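Local atomic coordinates of glycosyl transferase, group 1 family protein (Staphylococcus aureus, PDB entry 4WAD), a protein that belongs to the group 1 family of glycosyl transferases, with the two-domain GT-B architecture, and is modelled with uridine-diphosphate-N-acetylglucosamine bound. Residues Y250-V255 / G283-T288; H258-D263 / S405-Q410; V326-R331 / V401-Q406. All coordinates share one frame; numbering follows the deposited sequence.

Contact 1: Y250-V255 / G283-T288. With UD1 (uridine-diphosphate-N-acetylglucosamine), chain B.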
loop_
_atom_site.group_PDB
_atom_site.type_symbol
_atom_site.label_atom_id
_atom_site.label_comp_id
_atom_site.label_asym_id
_atom_site.label_seq_id
_atom_site.Cartn_x
_atom_site.Cartn_y
_atom_site.Cartn_z
ATOM N N TYR A 250 46.550 -0.779 1.926
ATOM C CA TYR A 250 46.829 0.638 2.119
ATOM C C TYR A 250 45.592 1.478 1.815
ATOM O O TYR A 250 45.117 1.507 0.678
ATOM C CB TYR A 250 48.010 1.077 1.242
ATOM C CG TYR A 250 49.326 0.433 1.626
ATOM C CD1 TYR A 250 50.083 0.930 2.677
ATOM C CD2 TYR A 250 49.812 -0.669 0.935
ATOM C CE1 TYR A 250 51.286 0.346 3.034
ATOM C CE2 TYR A 250 51.014 -1.259 1.284
ATOM C CZ TYR A 250 51.746 -0.749 2.334
ATOM O OH TYR A 250 52.940 -1.334 2.683
ATOM N N GLY A 251 45.063 2.148 2.835
ATOM C CA GLY A 251 43.930 3.033 2.641
ATOM C C GLY A 251 44.388 4.441 2.317
ATOM O O GLY A 251 45.133 5.050 3.084
ATOM N N VAL A 252 43.945 4.960 1.177
ATOM C CA VAL A 252 44.326 6.301 0.758
ATOM C C VAL A 252 43.165 7.276 0.932
ATOM O O VAL A 252 42.190 7.240 0.176
ATOM C CB VAL A 252 44.802 6.312 -0.706
ATOM C CG1 VAL A 252 45.072 7.734 -1.169
ATOM C CG2 VAL A 252 46.047 5.464 -0.856
ATOM N N ILE A 253 43.271 8.136 1.941
ATOM C CA ILE A 253 42.275 9.178 2.173
ATOM C C ILE A 253 42.565 10.366 1.267
ATOM O O ILE A 253 43.677 10.890 1.257
ATOM C CB ILE A 253 42.256 9.636 3.646
ATOM C CG1 ILE A 253 41.911 8.461 4.561
ATOM C CG2 ILE A 253 41.255 10.767 3.849
ATOM C CD1 ILE A 253 41.879 8.818 6.033
ATOM N N HIS A 254 41.561 10.785 0.505
ATOM C CA HIS A 254 41.748 11.850 -0.470
ATOM C C HIS A 254 41.286 13.206 0.051
ATOM O O HIS A 254 41.739 14.241 -0.430
ATOM C CB HIS A 254 41.010 11.509 -1.769
ATOM C CG HIS A 254 41.670 10.432 -2.577
ATOM N ND1 HIS A 254 42.062 10.619 -3.884
ATOM C CD2 HIS A 254 42.007 9.160 -2.261
ATOM C CE1 HIS A 254 42.614 9.510 -4.340
ATOM N NE2 HIS A 254 42.592 8.607 -3.376
ATOM N N VAL A 255 40.397 13.203 1.039
ATOM C CA VAL A 255 39.746 14.437 1.470
ATOM C C VAL A 255 40.126 14.873 2.882
ATOM O O VAL A 255 40.880 14.190 3.578
ATOM C CB VAL A 255 38.214 14.293 1.405
ATOM C CG1 VAL A 255 37.781 13.929 -0.006
ATOM C CG2 VAL A 255 37.743 13.236 2.393
ATOM N N GLY A 283 48.866 0.756 6.898
ATOM C CA GLY A 283 48.992 2.198 7.016
ATOM C C GLY A 283 48.077 2.993 6.105
ATOM O O GLY A 283 47.888 2.650 4.935
ATOM N N VAL A 284 47.510 4.068 6.648
ATOM C CA VAL A 284 46.676 4.979 5.875
ATOM C C VAL A 284 47.561 6.031 5.211
ATOM O O VAL A 284 48.527 6.499 5.812
ATOM C CB VAL A 284 45.615 5.661 6.762
ATOM C CG1 VAL A 284 44.740 6.592 5.938
ATOM C CG2 VAL A 284 44.760 4.617 7.453
ATOM N N ILE A 285 47.245 6.392 3.971
ATOM C CA ILE A 285 48.061 7.357 3.242
ATOM C C ILE A 285 47.278 8.641 2.970
ATOM O O ILE A 285 46.209 8.606 2.359
ATOM C CB ILE A 285 48.580 6.771 1.902
ATOM C CG1 ILE A 285 49.781 5.852 2.137
ATOM C CG2 ILE A 285 48.999 7.876 0.949
ATOM C CD1 ILE A 285 49.427 4.480 2.654
ATOM N N VAL A 286 47.806 9.767 3.445
ATOM C CA VAL A 286 47.216 11.075 3.167
ATOM C C VAL A 286 47.978 11.731 2.019
ATOM O O VAL A 286 48.627 11.039 1.236
ATOM C CB VAL A 286 47.223 11.983 4.414
ATOM C CG1 VAL A 286 46.279 11.438 5.472
ATOM C CG2 VAL A 286 48.626 12.099 4.983
ATOM N N LEU A 287 47.906 13.054 1.912
ATOM C CA LEU A 287 48.537 13.746 0.793
ATOM C C LEU A 287 49.472 14.852 1.275
ATOM O O LEU A 287 50.542 15.069 0.701
ATOM C CB LEU A 287 47.475 14.329 -0.146
ATOM C CG LEU A 287 46.344 13.419 -0.632
ATOM C CD1 LEU A 287 45.154 13.488 0.312
ATOM C CD2 LEU A 287 45.913 13.777 -2.047
ATOM N N THR A 288 49.059 15.550 2.327
ATOM C CA THR A 288 49.872 16.609 2.915
ATOM C C THR A 288 50.489 16.126 4.219
ATOM O O THR A 288 49.863 15.371 4.966
ATOM C CB THR A 288 49.043 17.882 3.187
ATOM O OG1 THR A 288 48.370 17.756 4.446
ATOM C CG2 THR A 288 48.020 18.104 2.080
HETATM C "C1'" UD1 B . 39.113 16.405 -4.947
HETATM C "C2'" UD1 B . 40.318 15.883 -4.152
HETATM C "C3'" UD1 B . 39.994 15.682 -2.679
HETATM C "C4'" UD1 B . 39.301 16.912 -2.120
HETATM C "C5'" UD1 B . 38.019 17.130 -2.906
HETATM C "C6'" UD1 B . 37.198 18.265 -2.302
HETATM C "C7'" UD1 B . 42.161 14.331 -4.582
HETATM C "C8'" UD1 B . 42.692 13.264 -5.491
HETATM N "N2'" UD1 B . 40.874 14.662 -4.727
HETATM O "O1'" UD1 B . 38.228 15.355 -5.330
HETATM O "O3'" UD1 B . 41.231 15.495 -1.999
HETATM O "O4'" UD1 B . 39.036 16.755 -0.721
HETATM O "O5'" UD1 B . 38.388 17.440 -4.253
HETATM O "O6'" UD1 B . 36.423 18.921 -3.312
HETATM O "O7'" UD1 B . 42.882 14.869 -3.761
HETATM N N1 UD1 B . 36.489 18.036 -14.233
HETATM C C2 UD1 B . 36.444 17.763 -15.619
HETATM N N3 UD1 B . 35.650 18.479 -16.424
HETATM C C4 UD1 B . 34.889 19.463 -15.935
HETATM C C5 UD1 B . 34.917 19.752 -14.573
HETATM C C6 UD1 B . 35.735 19.017 -13.723
HETATM O O2 UD1 B . 37.144 16.845 -16.099
HETATM O O4 UD1 B . 34.152 20.123 -16.700
HETATM C C1B UD1 B . 37.357 17.252 -13.350
HETATM C C2B UD1 B . 38.804 17.705 -13.459
HETATM O "O2'" UD1 B . 39.528 16.872 -14.370
HETATM C C3B UD1 B . 39.359 17.571 -12.054
HETATM C C4B UD1 B . 38.142 17.527 -11.146
HETATM O O4B UD1 B . 36.986 17.451 -11.984
HETATM O O3B UD1 B . 40.091 16.348 -11.914
HETATM C C5B UD1 B . 38.076 18.783 -10.295
HETATM O O5B UD1 B . 38.716 18.552 -9.045
HETATM P PA UD1 B . 37.832 18.130 -7.768
HETATM O O1A UD1 B . 38.337 18.940 -6.600
HETATM O O2A UD1 B . 36.383 18.223 -8.177
HETATM O O3A UD1 B . 38.196 16.571 -7.547
HETATM P PB UD1 B . 37.305 15.584 -6.629
HETATM O O1B UD1 B . 36.056 16.308 -6.193
HETATM O O2B UD1 B . 37.187 14.259 -7.340
#
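G251 and V252 lie beside V284 and I285 as neighbouring parallel strands, their short axes 4.5 Å apart at closest approach and turned by 30°. The I285 N-H points almost straight at G251 O, 2.7 Å from its N, while I285 O accepts a weaker, bent bond from I253 N at 3.0 Å. V252 and I285 share one face of the sheet, with V252 CG2 4.0 Å from I285 CB. Farther back, the end of I285 meets the Y250 ring, CD1 to CD1 at 3.6 Å; the hydroxyl of Y250 is bonded to Q248. I253 CD1 touches V284 CG1 at 3.6 Å, and both side chains also pack against helix 269-276, which links the two strands in a beta-alpha-beta crossover. L287 bends its end back toward I253, its CD1 lying close to I253 O. Beyond the strands, H254 turns its ring edge to the acetyl group of UD1, ND1 3.2 Å from C8', while its NE2 is bonded to D231. L287 CD2 approaches the same acetyl group, 3.6 Å from O7'. Apolar packing and backbone bonds thus build the buried strand pair, and ligand contacts gather where the strands run out, as is usual in Rossmann-like folds.

Contact 2: H258-D263 / S405-Q410. With UD1 (uridine-diphosphate-N-acetylglucosamine), chain B.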
loop_
_atom_site.group_PDB
_atom_site.type_symbol
_atom_site.label_atom_id
_atom_site.label_comp_id
_atom_site.label_asym_id
_atom_site.label_seq_id
_atom_site.Cartn_x
_atom_site.Cartn_y
_atom_site.Cartn_z
ATOM N N HIS A 258 37.798 16.343 8.284
ATOM C CA HIS A 258 37.009 17.213 9.146
ATOM C C HIS A 258 35.606 17.375 8.584
ATOM O O HIS A 258 35.438 17.575 7.379
ATOM C CB HIS A 258 37.683 18.577 9.298
ATOM C CG HIS A 258 38.905 18.556 10.161
ATOM N ND1 HIS A 258 40.070 19.208 9.818
ATOM C CD2 HIS A 258 39.141 17.970 11.358
ATOM C CE1 HIS A 258 40.971 19.021 10.763
ATOM N NE2 HIS A 258 40.433 18.273 11.711
ATOM N N GLU A 259 34.604 17.279 9.454
ATOM C CA GLU A 259 33.212 17.439 9.047
ATOM C C GLU A 259 33.002 18.790 8.382
ATOM O O GLU A 259 33.507 19.806 8.860
ATOM C CB GLU A 259 32.269 17.301 10.246
ATOM C CG GLU A 259 31.387 16.060 10.229
ATOM C CD GLU A 259 30.756 15.788 8.877
ATOM O OE1 GLU A 259 30.290 16.745 8.222
ATOM O OE2 GLU A 259 30.727 14.607 8.469
ATOM N N ASN A 260 32.264 18.797 7.276
ATOM C CA ASN A 260 32.023 20.029 6.539
ATOM C C ASN A 260 31.141 20.996 7.327
ATOM O O ASN A 260 30.055 20.629 7.778
ATOM C CB ASN A 260 31.387 19.725 5.179
ATOM C CG ASN A 260 32.254 18.828 4.316
ATOM O OD1 ASN A 260 33.435 18.626 4.600
ATOM N ND2 ASN A 260 31.671 18.287 3.252
ATOM N N PHE A 261 31.629 22.225 7.493
ATOM C CA PHE A 261 30.893 23.302 8.153
ATOM C C PHE A 261 30.511 22.965 9.598
ATOM O O PHE A 261 29.437 23.342 10.073
ATOM C CB PHE A 261 29.646 23.655 7.340
ATOM C CG PHE A 261 29.902 23.748 5.861
ATOM C CD1 PHE A 261 30.533 24.857 5.323
ATOM C CD2 PHE A 261 29.526 22.718 5.013
ATOM C CE1 PHE A 261 30.776 24.941 3.966
ATOM C CE2 PHE A 261 29.768 22.793 3.654
ATOM C CZ PHE A 261 30.393 23.908 3.129
ATOM N N ASP A 262 31.404 22.268 10.295
ATOM C CA ASP A 262 31.214 21.968 11.709
ATOM C C ASP A 262 32.423 22.408 12.528
ATOM O O ASP A 262 33.548 21.974 12.276
ATOM C CB ASP A 262 30.955 20.476 11.921
ATOM C CG ASP A 262 30.736 20.128 13.381
ATOM O OD1 ASP A 262 30.227 20.991 14.128
ATOM O OD2 ASP A 262 31.072 18.994 13.780
ATOM N N ASP A 263 32.176 23.271 13.509
ATOM C CA ASP A 263 33.232 23.810 14.358
ATOM C C ASP A 263 33.340 23.038 15.673
ATOM O O ASP A 263 33.939 23.517 16.637
ATOM C CB ASP A 263 32.980 25.294 14.645
ATOM C CG ASP A 263 33.037 26.153 13.394
ATOM O OD1 ASP A 263 32.636 25.669 12.314
ATOM O OD2 ASP A 263 33.473 27.321 13.494
ATOM N N SER A 405 37.540 26.803 -1.773
ATOM C CA SER A 405 36.998 25.709 -0.977
ATOM C C SER A 405 37.340 25.967 0.479
ATOM O O SER A 405 38.224 26.764 0.777
ATOM C CB SER A 405 37.563 24.355 -1.427
ATOM O OG SER A 405 37.203 23.326 -0.525
ATOM N N GLN A 406 36.630 25.309 1.386
ATOM C CA GLN A 406 37.025 25.321 2.787
ATOM C C GLN A 406 37.584 23.955 3.144
ATOM O O GLN A 406 38.109 23.754 4.238
ATOM C CB GLN A 406 35.851 25.683 3.703
ATOM C CG GLN A 406 35.596 27.178 3.843
ATOM C CD GLN A 406 34.555 27.500 4.904
ATOM O OE1 GLN A 406 33.664 26.697 5.183
ATOM N NE2 GLN A 406 34.664 28.683 5.499
ATOM N N TYR A 407 37.471 23.017 2.206
ATOM C CA TYR A 407 37.911 21.645 2.431
ATOM C C TYR A 407 38.480 21.016 1.159
ATOM O O TYR A 407 37.785 20.904 0.148
ATOM C CB TYR A 407 36.748 20.799 2.966
ATOM C CG TYR A 407 35.971 21.482 4.068
ATOM C CD1 TYR A 407 36.410 21.436 5.383
ATOM C CD2 TYR A 407 34.809 22.193 3.790
ATOM C CE1 TYR A 407 35.713 22.068 6.391
ATOM C CE2 TYR A 407 34.103 22.828 4.792
ATOM C CZ TYR A 407 34.561 22.761 6.090
ATOM O OH TYR A 407 33.865 23.390 7.092
ATOM N N GLU A 408 39.748 20.610 1.218
ATOM C CA GLU A 408 40.411 19.935 0.101
ATOM C C GLU A 408 41.443 18.928 0.598
ATOM O O GLU A 408 41.868 18.985 1.752
ATOM C CB GLU A 408 41.096 20.949 -0.823
ATOM C CG GLU A 408 40.160 21.734 -1.729
ATOM C CD GLU A 408 39.896 21.029 -3.045
ATOM O OE1 GLU A 408 40.641 20.084 -3.376
ATOM O OE2 GLU A 408 38.945 21.424 -3.750
ATOM N N GLY A 409 41.839 18.004 -0.273
ATOM C CA GLY A 409 42.949 17.111 0.015
ATOM C C GLY A 409 44.223 17.798 -0.431
ATOM O O GLY A 409 45.193 17.884 0.324
ATOM N N GLN A 410 44.216 18.272 -1.676
ATOM C CA GLN A 410 45.157 19.299 -2.119
ATOM C C GLN A 410 44.634 20.049 -3.351
ATOM O O GLN A 410 43.561 20.652 -3.284
ATOM C CB GLN A 410 46.555 18.713 -2.362
ATOM C CG GLN A 410 46.633 17.359 -3.034
ATOM C CD GLN A 410 48.054 16.820 -3.043
ATOM O OE1 GLN A 410 48.643 16.574 -1.990
ATOM N NE2 GLN A 410 48.616 16.647 -4.232
HETATM C "C1'" UD1 B . 39.113 16.405 -4.947
HETATM C "C2'" UD1 B . 40.318 15.883 -4.152
HETATM C "C3'" UD1 B . 39.994 15.682 -2.679
HETATM C "C4'" UD1 B . 39.301 16.912 -2.120
HETATM C "C5'" UD1 B . 38.019 17.130 -2.906
HETATM C "C6'" UD1 B . 37.198 18.265 -2.302
HETATM C "C7'" UD1 B . 42.161 14.331 -4.582
HETATM C "C8'" UD1 B . 42.692 13.264 -5.491
HETATM N "N2'" UD1 B . 40.874 14.662 -4.727
HETATM O "O1'" UD1 B . 38.228 15.355 -5.330
HETATM O "O3'" UD1 B . 41.231 15.495 -1.999
HETATM O "O4'" UD1 B . 39.036 16.755 -0.721
HETATM O "O5'" UD1 B . 38.388 17.440 -4.253
HETATM O "O6'" UD1 B . 36.423 18.921 -3.312
HETATM O "O7'" UD1 B . 42.882 14.869 -3.761
HETATM N N1 UD1 B . 36.489 18.036 -14.233
HETATM C C2 UD1 B . 36.444 17.763 -15.619
HETATM N N3 UD1 B . 35.650 18.479 -16.424
HETATM C C4 UD1 B . 34.889 19.463 -15.935
HETATM C C5 UD1 B . 34.917 19.752 -14.573
HETATM C C6 UD1 B . 35.735 19.017 -13.723
HETATM O O2 UD1 B . 37.144 16.845 -16.099
HETATM O O4 UD1 B . 34.152 20.123 -16.700
HETATM C C1B UD1 B . 37.357 17.252 -13.350
HETATM C C2B UD1 B . 38.804 17.705 -13.459
HETATM O "O2'" UD1 B . 39.528 16.872 -14.370
HETATM C C3B UD1 B . 39.359 17.571 -12.054
HETATM C C4B UD1 B . 38.142 17.527 -11.146
HETATM O O4B UD1 B . 36.986 17.451 -11.984
HETATM O O3B UD1 B . 40.091 16.348 -11.914
HETATM C C5B UD1 B . 38.076 18.783 -10.295
HETATM O O5B UD1 B . 38.716 18.552 -9.045
HETATM P PA UD1 B . 37.832 18.130 -7.768
HETATM O O1A UD1 B . 38.337 18.940 -6.600
HETATM O O2A UD1 B . 36.383 18.223 -8.177
HETATM O O3A UD1 B . 38.196 16.571 -7.547
HETATM P PB UD1 B . 37.305 15.584 -6.629
HETATM O O1B UD1 B . 36.056 16.308 -6.193
HETATM O O2B UD1 B . 37.187 14.259 -7.340
#
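Q406 meets F261 with the end of its extended side chain: OE1 lies 3.6 Å from F261 CE1, the amide and ring planes inclined to one another. Just before it, S405 OG reaches Y407 O from above the carbonyl plane at 2.6 Å, and T335 O is a second partner of this hydroxyl. Nearer its root, Q406 packs CB against one face of the ring of Y407, the next residue. Y407 carries most of the contact. Its CG stands beside the backbone N (chi1 -46°), which sends the ring out to the type II turn E259-D262. The phenol oxygen accepts a hydrogen bond from the turn, F261 N to Y407 OH at 2.6 Å with 150° at the hydrogen. N260 covers the ring face opposite Q406 CB: its CA sits 4.1 Å from the Y407 centroid in a CH-pi contact, and its OD1 hangs over the rim, 3.9 Å from Y407 CG. F261 lays one face against the Y407 edge at CE2 in a T-shaped pair, the F261 and Y407 centroids 5.4 Å apart and the planes at 84°. Packed on both faces and bonded at its hydroxyl, the Y407 ring probably has little freedom to swing. E408 turns from the loop to the ligand, with OE1 3.6 Å from UD1 O5', and G409 N follows, 3.1 Å from UD1 O4'. Q410 ends the run with its amide bonded to S308. The 258-263 loop joins strand 248-252 to helix 269-276, and K268, just before that helix, bonds H258 O; the 405-410 loop joins strand 400-401 to helix 412-419, so the contact bridges the two Rossmann-like domains beside the ligand.

Contact 3: V326-R331 / V401-Q406. With UD1 (uridine-diphosphate-N-acetylglucosamine), chain B.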
loop_
_atom_site.group_PDB
_atom_site.type_symbol
_atom_site.label_atom_id
_atom_site.label_comp_id
_atom_site.label_asym_id
_atom_site.label_seq_id
_atom_site.Cartn_x
_atom_site.Cartn_y
_atom_site.Cartn_z
ATOM N N VAL A 326 37.892 34.787 -17.743
ATOM C CA VAL A 326 38.166 34.097 -16.493
ATOM C C VAL A 326 37.269 32.865 -16.458
ATOM O O VAL A 326 36.114 32.931 -16.864
ATOM C CB VAL A 326 37.911 35.010 -15.271
ATOM C CG1 VAL A 326 37.990 34.223 -13.973
ATOM C CG2 VAL A 326 38.895 36.169 -15.257
ATOM N N GLY A 327 37.795 31.733 -16.008
ATOM C CA GLY A 327 36.997 30.522 -15.997
ATOM C C GLY A 327 37.015 29.783 -14.676
ATOM O O GLY A 327 37.984 29.855 -13.921
ATOM N N HIS A 328 35.923 29.083 -14.386
ATOM C CA HIS A 328 35.900 28.146 -13.274
ATOM C C HIS A 328 35.342 26.817 -13.751
ATOM O O HIS A 328 34.127 26.612 -13.772
ATOM C CB HIS A 328 35.075 28.679 -12.103
ATOM C CG HIS A 328 35.058 27.767 -10.914
ATOM N ND1 HIS A 328 36.169 27.550 -10.126
ATOM C CD2 HIS A 328 34.066 27.020 -10.374
ATOM C CE1 HIS A 328 35.863 26.710 -9.154
ATOM N NE2 HIS A 328 34.592 26.372 -9.282
ATOM N N ILE A 329 36.239 25.922 -14.150
ATOM C CA ILE A 329 35.855 24.581 -14.565
ATOM C C ILE A 329 35.921 23.630 -13.375
ATOM O O ILE A 329 37.003 23.309 -12.881
ATOM C CB ILE A 329 36.755 24.063 -15.699
ATOM C CG1 ILE A 329 36.735 25.034 -16.880
ATOM C CG2 ILE A 329 36.311 22.681 -16.144
ATOM C CD1 ILE A 329 37.552 24.569 -18.063
ATOM N N SER A 330 34.755 23.181 -12.922
ATOM C CA SER A 330 34.653 22.417 -11.684
ATOM C C SER A 330 33.304 21.727 -11.575
ATOM O O SER A 330 32.411 21.972 -12.384
ATOM C CB SER A 330 34.865 23.338 -10.481
ATOM O OG SER A 330 34.120 22.889 -9.362
ATOM N N ARG A 331 33.151 20.867 -10.574
ATOM C CA ARG A 331 31.841 20.299 -10.296
ATOM C C ARG A 331 31.212 21.032 -9.116
ATOM O O ARG A 331 31.804 21.136 -8.042
ATOM C CB ARG A 331 31.922 18.793 -10.037
ATOM C CG ARG A 331 30.956 17.997 -10.914
ATOM C CD ARG A 331 31.136 16.497 -10.794
ATOM N NE ARG A 331 31.425 16.084 -9.426
ATOM C CZ ARG A 331 32.564 15.518 -9.045
ATOM N NH1 ARG A 331 33.521 15.292 -9.933
ATOM N NH2 ARG A 331 32.746 15.175 -7.779
ATOM N N VAL A 401 42.487 30.861 -14.247
ATOM C CA VAL A 401 41.382 30.082 -13.702
ATOM C C VAL A 401 41.169 30.492 -12.244
ATOM O O VAL A 401 42.066 31.056 -11.622
ATOM C CB VAL A 401 41.654 28.568 -13.821
ATOM C CG1 VAL A 401 40.365 27.774 -13.708
ATOM C CG2 VAL A 401 42.323 28.265 -15.148
ATOM N N VAL A 402 39.979 30.241 -11.707
ATOM C CA VAL A 402 39.671 30.626 -10.331
ATOM C C VAL A 402 38.971 29.492 -9.590
ATOM O O VAL A 402 38.248 28.700 -10.196
ATOM C CB VAL A 402 38.783 31.892 -10.277
ATOM C CG1 VAL A 402 39.595 33.136 -10.614
ATOM C CG2 VAL A 402 37.597 31.750 -11.216
ATOM N N SER A 403 39.196 29.414 -8.281
ATOM C CA SER A 403 38.586 28.376 -7.454
ATOM C C SER A 403 38.690 28.714 -5.974
ATOM O O SER A 403 39.512 29.537 -5.571
ATOM C CB SER A 403 39.243 27.016 -7.715
ATOM O OG SER A 403 38.934 26.528 -9.008
ATOM N N THR A 404 37.846 28.076 -5.171
ATOM C CA THR A 404 37.959 28.154 -3.721
ATOM C C THR A 404 37.323 26.934 -3.077
ATOM O O THR A 404 36.659 26.140 -3.746
ATOM C CB THR A 404 37.298 29.417 -3.144
ATOM O OG1 THR A 404 37.159 29.267 -1.725
ATOM C CG2 THR A 404 35.926 29.617 -3.741
ATOM N N SER A 405 37.540 26.803 -1.773
ATOM C CA SER A 405 36.998 25.709 -0.977
ATOM C C SER A 405 37.340 25.967 0.479
ATOM O O SER A 405 38.224 26.764 0.777
ATOM C CB SER A 405 37.563 24.355 -1.427
ATOM O OG SER A 405 37.203 23.326 -0.525
ATOM N N GLN A 406 36.630 25.309 1.386
ATOM C CA GLN A 406 37.025 25.321 2.787
ATOM C C GLN A 406 37.584 23.955 3.144
ATOM O O GLN A 406 38.109 23.754 4.238
ATOM C CB GLN A 406 35.851 25.683 3.703
ATOM C CG GLN A 406 35.596 27.178 3.843
ATOM C CD GLN A 406 34.555 27.500 4.904
ATOM O OE1 GLN A 406 33.664 26.697 5.183
ATOM N NE2 GLN A 406 34.664 28.683 5.499
HETATM C "C1'" UD1 B . 39.113 16.405 -4.947
HETATM C "C2'" UD1 B . 40.318 15.883 -4.152
HETATM C "C3'" UD1 B . 39.994 15.682 -2.679
HETATM C "C4'" UD1 B . 39.301 16.912 -2.120
HETATM C "C5'" UD1 B . 38.019 17.130 -2.906
HETATM C "C6'" UD1 B . 37.198 18.265 -2.302
HETATM C "C7'" UD1 B . 42.161 14.331 -4.582
HETATM C "C8'" UD1 B . 42.692 13.264 -5.491
HETATM N "N2'" UD1 B . 40.874 14.662 -4.727
HETATM O "O1'" UD1 B . 38.228 15.355 -5.330
HETATM O "O3'" UD1 B . 41.231 15.495 -1.999
HETATM O "O4'" UD1 B . 39.036 16.755 -0.721
HETATM O "O5'" UD1 B . 38.388 17.440 -4.253
HETATM O "O6'" UD1 B . 36.423 18.921 -3.312
HETATM O "O7'" UD1 B . 42.882 14.869 -3.761
HETATM N N1 UD1 B . 36.489 18.036 -14.233
HETATM C C2 UD1 B . 36.444 17.763 -15.619
HETATM N N3 UD1 B . 35.650 18.479 -16.424
HETATM C C4 UD1 B . 34.889 19.463 -15.935
HETATM C C5 UD1 B . 34.917 19.752 -14.573
HETATM C C6 UD1 B . 35.735 19.017 -13.723
HETATM O O2 UD1 B . 37.144 16.845 -16.099
HETATM O O4 UD1 B . 34.152 20.123 -16.700
HETATM C C1B UD1 B . 37.357 17.252 -13.350
HETATM C C2B UD1 B . 38.804 17.705 -13.459
HETATM O "O2'" UD1 B . 39.528 16.872 -14.370
HETATM C C3B UD1 B . 39.359 17.571 -12.054
HETATM C C4B UD1 B . 38.142 17.527 -11.146
HETATM O O4B UD1 B . 36.986 17.451 -11.984
HETATM O O3B UD1 B . 40.091 16.348 -11.914
HETATM C C5B UD1 B . 38.076 18.783 -10.295
HETATM O O5B UD1 B . 38.716 18.552 -9.045
HETATM P PA UD1 B . 37.832 18.130 -7.768
HETATM O O1A UD1 B . 38.337 18.940 -6.600
HETATM O O2A UD1 B . 36.383 18.223 -8.177
HETATM O O3A UD1 B . 38.196 16.571 -7.547
HETATM P PB UD1 B . 37.305 15.584 -6.629
HETATM O O1B UD1 B . 36.056 16.308 -6.193
HETATM O O2B UD1 B . 37.187 14.259 -7.340
#
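V402 N donates to G327 O across the segments at 3.0 Å, meeting the oxygen nearly end-on to its carbonyl (169° at O). This is the backbone bond that holds V401 alongside G327 in a parallel bridge; V401 CA adds a C-H contact to the same G327 O at 3.4 Å. Side-chain polar contacts gather one residue further on. H328 has CG anti to its own backbone N (chi1 -178°), and from there the imidazole presents its edge to V402 O. ND1 donates to that oxygen in a nearly straight line, although the modelled separation is so short that its exact length is doubtful at this resolution. V402 O takes a second donor, S403 OG at 2.6 Å, which approaches from above the carbonyl plane. The serine oxygen also lies at the imidazole edge, 3.1 Å from H328 CE1, so the histidine edge and the serine hydroxyl gather round one carbonyl oxygen. The apolar part is small: V326 CG1 meets V402 CG2 at 3.7 Å, the two side chains crossing at about a right angle. Ligand contacts belong to the end of 326-331, where I329 CG2 rests 3.4 Å from UD1 O4 on the uracil; R331 NH2 makes a long approach to a phosphate oxygen, 3.8 Å from UD1 O1B. In the sheet, strand 325-329 runs between 356-360 and 400-401. Beyond the last of these, V402 packs on V425 of strand 425-428, while V401 and S403 lean on helix 412-419.

Contacts 1 and 3 are buried and belong to different parallel sheets, contact 3 by a single bridge, whereas contact 2 lies at the surface and joins loops from the two halves of the protein. Contact 1 relies on backbone bonds and aliphatic packing; contact 3 adds a polar cluster of side chains, and contact 2 replaces strand pairing with aromatic stacking and a phenol bond. Contacts 2 and 3 share S405 and Q406, the run that carries the chain from the sheet to the cleft. Contacts 1 and 2 meet where L287 touches Q410. All three reach UD1: contacts 1 and 2 at its N-acetylglucosamine, contact 3 mainly at its uracil.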